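Local coordinates for chromosomal replication initiator protein dnaA (Aquifex aeolicus, PDB 1L8Q) that initiates chromosomal replication, binding ATP in an AAA+ domain that supports oligomer formation and probably binding origin DNA through a helix-turn-helix domain, at residues 22-31 against 53-64. Sequence-based numbering, arbitrary orientation.
Sequences AYEVVKEALE and LLQAAGNEAKKR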
loop_
_atom_site.group_PDB
_atom_site.type_symbol
_atom_site.label_atom_id
_atom_site.label_comp_id
_atom_site.label_asym_id
_atom_site.label_seq_id
_atom_site.Cartn_x
_atom_site.Cartn_y
_atom_site.Cartn_z
ATOM N N ALA A 22 -11.095 12.258 7.099
ATOM C CA ALA A 22 -9.708 12.577 7.330
ATOM C C ALA A 22 -9.439 14.002 6.881
ATOM O O ALA A 22 -8.911 14.817 7.635
ATOM C CB ALA A 22 -8.824 11.617 6.578
ATOM N N TYR A 23 -9.820 14.308 5.653
ATOM C CA TYR A 23 -9.584 15.630 5.112
ATOM C C TYR A 23 -10.225 16.722 5.967
ATOM O O TYR A 23 -9.580 17.735 6.289
ATOM C CB TYR A 23 -10.106 15.718 3.686
ATOM C CG TYR A 23 -9.858 17.037 3.020
ATOM C CD1 TYR A 23 -8.629 17.325 2.465
ATOM C CD2 TYR A 23 -10.859 18.000 2.941
ATOM C CE1 TYR A 23 -8.389 18.534 1.847
ATOM C CE2 TYR A 23 -10.641 19.201 2.326
ATOM C CZ TYR A 23 -9.400 19.465 1.778
ATOM O OH TYR A 23 -9.167 20.660 1.152
ATOM N N GLU A 24 -11.491 16.533 6.325
ATOM C CA GLU A 24 -12.184 17.547 7.091
ATOM C C GLU A 24 -11.563 17.709 8.459
ATOM O O GLU A 24 -11.314 18.853 8.905
ATOM C CB GLU A 24 -13.676 17.250 7.192
ATOM C CG GLU A 24 -14.479 17.779 6.017
ATOM C CD GLU A 24 -15.934 17.342 6.053
ATOM O OE1 GLU A 24 -16.382 16.819 7.087
ATOM O OE2 GLU A 24 -16.635 17.524 5.046
ATOM N N VAL A 25 -11.290 16.583 9.119
ATOM C CA VAL A 25 -10.675 16.614 10.445
ATOM C C VAL A 25 -9.328 17.339 10.422
ATOM O O VAL A 25 -9.068 18.203 11.247
ATOM C CB VAL A 25 -10.533 15.202 11.059
ATOM C CG1 VAL A 25 -9.637 15.236 12.295
ATOM C CG2 VAL A 25 -11.906 14.647 11.409
ATOM N N VAL A 26 -8.492 17.011 9.449
ATOM C CA VAL A 26 -7.201 17.651 9.348
ATOM C C VAL A 26 -7.382 19.169 9.160
ATOM O O VAL A 26 -6.687 19.976 9.784
ATOM C CB VAL A 26 -6.351 17.032 8.213
ATOM C CG1 VAL A 26 -5.192 17.968 7.814
ATOM C CG2 VAL A 26 -5.825 15.670 8.629
ATOM N N LYS A 27 -8.339 19.551 8.326
ATOM C CA LYS A 27 -8.614 20.963 8.098
ATOM C C LYS A 27 -9.180 21.680 9.318
ATOM O O LYS A 27 -8.806 22.803 9.605
ATOM C CB LYS A 27 -9.558 21.147 6.921
ATOM C CG LYS A 27 -8.853 21.303 5.608
ATOM C CD LYS A 27 -9.668 22.169 4.685
ATOM C CE LYS A 27 -8.817 23.294 4.111
ATOM N NZ LYS A 27 -9.632 24.175 3.230
ATOM N N GLU A 28 -10.124 21.056 10.003
ATOM C CA GLU A 28 -10.624 21.619 11.244
ATOM C C GLU A 28 -9.440 21.834 12.199
ATOM O O GLU A 28 -9.347 22.853 12.868
ATOM C CB GLU A 28 -11.634 20.669 11.884
ATOM C CG GLU A 28 -13.092 20.959 11.554
ATOM C CD GLU A 28 -13.950 19.694 11.461
ATOM O OE1 GLU A 28 -14.970 19.732 10.750
ATOM O OE2 GLU A 28 -13.619 18.663 12.093
ATOM N N ALA A 29 -8.526 20.869 12.238
ATOM C CA ALA A 29 -7.403 20.927 13.157
ATOM C C ALA A 29 -6.432 22.077 12.851
ATOM O O ALA A 29 -5.818 22.648 13.754
ATOM C CB ALA A 29 -6.675 19.609 13.176
ATOM N N LEU A 30 -6.291 22.402 11.579
ATOM C CA LEU A 30 -5.399 23.466 11.185
ATOM C C LEU A 30 -5.910 24.821 11.647
ATOM O O LEU A 30 -5.127 25.743 11.883
ATOM C CB LEU A 30 -5.205 23.457 9.682
ATOM C CG LEU A 30 -4.170 22.437 9.229
ATOM C CD1 LEU A 30 -4.210 22.276 7.716
ATOM C CD2 LEU A 30 -2.790 22.851 9.699
ATOM N N GLU A 31 -7.219 24.937 11.800
ATOM C CA GLU A 31 -7.815 26.184 12.230
ATOM C C GLU A 31 -7.806 26.346 13.740
ATOM O O GLU A 31 -8.076 27.428 14.251
ATOM C CB GLU A 31 -9.235 26.319 11.679
ATOM C CG GLU A 31 -9.260 26.728 10.214
ATOM C CD GLU A 31 -8.142 27.721 9.872
ATOM O OE1 GLU A 31 -8.227 28.910 10.289
ATOM O OE2 GLU A 31 -7.172 27.309 9.192
ATOM N N LEU A 53 -1.621 13.665 2.832
ATOM C CA LEU A 53 -2.386 14.475 3.759
ATOM C C LEU A 53 -1.511 15.017 4.903
ATOM O O LEU A 53 -1.630 16.195 5.280
ATOM C CB LEU A 53 -3.560 13.671 4.300
ATOM C CG LEU A 53 -4.718 14.384 4.976
ATOM C CD1 LEU A 53 -5.271 15.468 4.084
ATOM C CD2 LEU A 53 -5.791 13.360 5.280
ATOM N N LEU A 54 -0.637 14.175 5.454
ATOM C CA LEU A 54 0.245 14.639 6.525
ATOM C C LEU A 54 1.104 15.791 6.019
ATOM O O LEU A 54 1.227 16.833 6.666
ATOM C CB LEU A 54 1.147 13.517 7.019
ATOM C CG LEU A 54 0.743 12.768 8.287
ATOM C CD1 LEU A 54 -0.687 12.303 8.230
ATOM C CD2 LEU A 54 1.703 11.598 8.496
ATOM N N GLN A 55 1.684 15.607 4.845
ATOM C CA GLN A 55 2.577 16.599 4.315
ATOM C C GLN A 55 1.864 17.863 3.856
ATOM O O GLN A 55 2.436 18.959 3.884
ATOM C CB GLN A 55 3.416 16.010 3.196
ATOM C CG GLN A 55 4.252 14.849 3.647
ATOM C CD GLN A 55 5.707 15.063 3.361
ATOM O OE1 GLN A 55 6.500 14.130 3.433
ATOM N NE2 GLN A 55 6.068 16.290 3.046
ATOM N N ALA A 56 0.623 17.723 3.424
ATOM C CA ALA A 56 -0.130 18.899 3.031
ATOM C C ALA A 56 -0.429 19.729 4.279
ATOM O O ALA A 56 -0.358 20.955 4.236
ATOM C CB ALA A 56 -1.389 18.518 2.320
ATOM N N ALA A 57 -0.755 19.065 5.388
ATOM C CA ALA A 57 -0.979 19.768 6.644
ATOM C C ALA A 57 0.288 20.507 7.048
ATOM O O ALA A 57 0.245 21.677 7.397
ATOM C CB ALA A 57 -1.402 18.781 7.760
ATOM N N GLY A 58 1.415 19.812 7.001
ATOM C CA GLY A 58 2.675 20.401 7.380
ATOM C C GLY A 58 2.988 21.616 6.536
ATOM O O GLY A 58 3.369 22.661 7.053
ATOM N N ASN A 59 2.822 21.495 5.229
ATOM C CA ASN A 59 3.100 22.629 4.365
ATOM C C ASN A 59 2.245 23.838 4.716
ATOM O O ASN A 59 2.731 24.970 4.686
ATOM C CB ASN A 59 2.953 22.265 2.888
ATOM C CG ASN A 59 4.055 21.366 2.411
ATOM O OD1 ASN A 59 5.172 21.424 2.914
ATOM N ND2 ASN A 59 3.748 20.508 1.460
ATOM N N GLU A 60 0.981 23.593 5.054
ATOM C CA GLU A 60 0.078 24.656 5.460
ATOM C C GLU A 60 0.560 25.317 6.735
ATOM O O GLU A 60 0.689 26.544 6.800
ATOM C CB GLU A 60 -1.325 24.111 5.699
ATOM C CG GLU A 60 -2.339 24.510 4.660
ATOM C CD GLU A 60 -2.614 25.994 4.659
ATOM O OE1 GLU A 60 -3.153 26.498 5.663
ATOM O OE2 GLU A 60 -2.294 26.661 3.649
ATOM N N ALA A 61 0.811 24.508 7.759
ATOM C CA ALA A 61 1.230 25.046 9.038
ATOM C C ALA A 61 2.517 25.860 8.882
ATOM O O ALA A 61 2.724 26.857 9.580
ATOM C CB ALA A 61 1.407 23.933 10.054
ATOM N N LYS A 62 3.369 25.453 7.951
ATOM C CA LYS A 62 4.630 26.153 7.763
ATOM C C LYS A 62 4.406 27.464 7.036
ATOM O O LYS A 62 4.992 28.491 7.371
ATOM C CB LYS A 62 5.629 25.290 6.995
ATOM C CG LYS A 62 7.020 25.866 6.990
ATOM C CD LYS A 62 8.029 24.879 6.453
ATOM C CE LYS A 62 7.986 24.836 4.941
ATOM N NZ LYS A 62 9.243 24.266 4.386
ATOM N N LYS A 63 3.546 27.414 6.032
ATOM C CA LYS A 63 3.209 28.588 5.257
ATOM C C LYS A 63 2.526 29.617 6.154
ATOM O O LYS A 63 2.474 30.798 5.833
ATOM C CB LYS A 63 2.316 28.190 4.076
ATOM C CG LYS A 63 1.496 29.315 3.457
ATOM C CD LYS A 63 0.805 28.842 2.175
ATOM C CE LYS A 63 0.609 27.331 2.194
ATOM N NZ LYS A 63 -0.254 26.836 1.077
ATOM N N ARG A 64 2.022 29.158 7.294
ATOM C CA ARG A 64 1.358 30.041 8.240
ATOM C C ARG A 64 2.328 30.534 9.297
ATOM O O ARG A 64 2.001 31.440 10.064
ATOM C CB ARG A 64 0.165 29.343 8.889
ATOM C CG ARG A 64 -1.116 29.488 8.103
ATOM C CD ARG A 64 -1.926 28.210 7.991
ATOM N NE ARG A 64 -2.879 28.051 9.082
ATOM C CZ ARG A 64 -4.174 27.852 8.905
ATOM N NH1 ARG A 64 -4.681 27.791 7.676
ATOM N NH2 ARG A 64 -4.968 27.719 9.956
#
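Glu31 and Arg64 meet in a salt bridge that links two helical segments, 22-31 and 53-64, running side by side in the same direction. Glu31 OE2 takes a hydrogen bond from Arg64 NH2, modelled at 2.4 Å, shorter than is credible at this resolution, so its exact length is doubtful, and a weak one from NH1; carboxylate and guanidinium planes stand 72° apart. The glutamate reaches across because its chain is bent at chi2 (-37°), although its CB points away from the other helix. Arg64 NH1 also bonds Glu60 OE1 at 2.8 Å, nearly along the acceptor's C-O axis but tilted out of the guanidinium plane, and Lys63 adds a weak link to Glu60 OE2. Arg64 thus probably offsets the like charges of Glu31 and Glu60, while CB of Leu30 lies over one of its faces.

Inward from this network the contact turns apolar. Leu30 forks against the second helix: CD1 rests 4.0 Å from Glu60 CB, and CD2 packs on Ala61 CB. Next along the helix, Val26 sets CG1 3.9 Å from Ala57 CB, and its CG2 slides past Leu53. With CG anti to the backbone N (chi1 -163°), Leu53 sends CD2 to 3.7 Å from Ala22 CB and sets CD1 against CD1 of Tyr23. An alanine in place of Leu53 would be likely to leave Ala22, Val26 and Tyr23 without their shared apolar partner.

Ala57 and Ala61 lie beside Val26 and Leu30, and the segment axes approach to 10.8 Å. Helix 50-63 follows the P-loop of the AAA+ domain, and Leu53 also touches Ile42 of strand 40-43. The chemistry is therefore graded: hydrocarbon joins the helices near the nucleotide end, and a charged cluster at the exposed far end links the two segments.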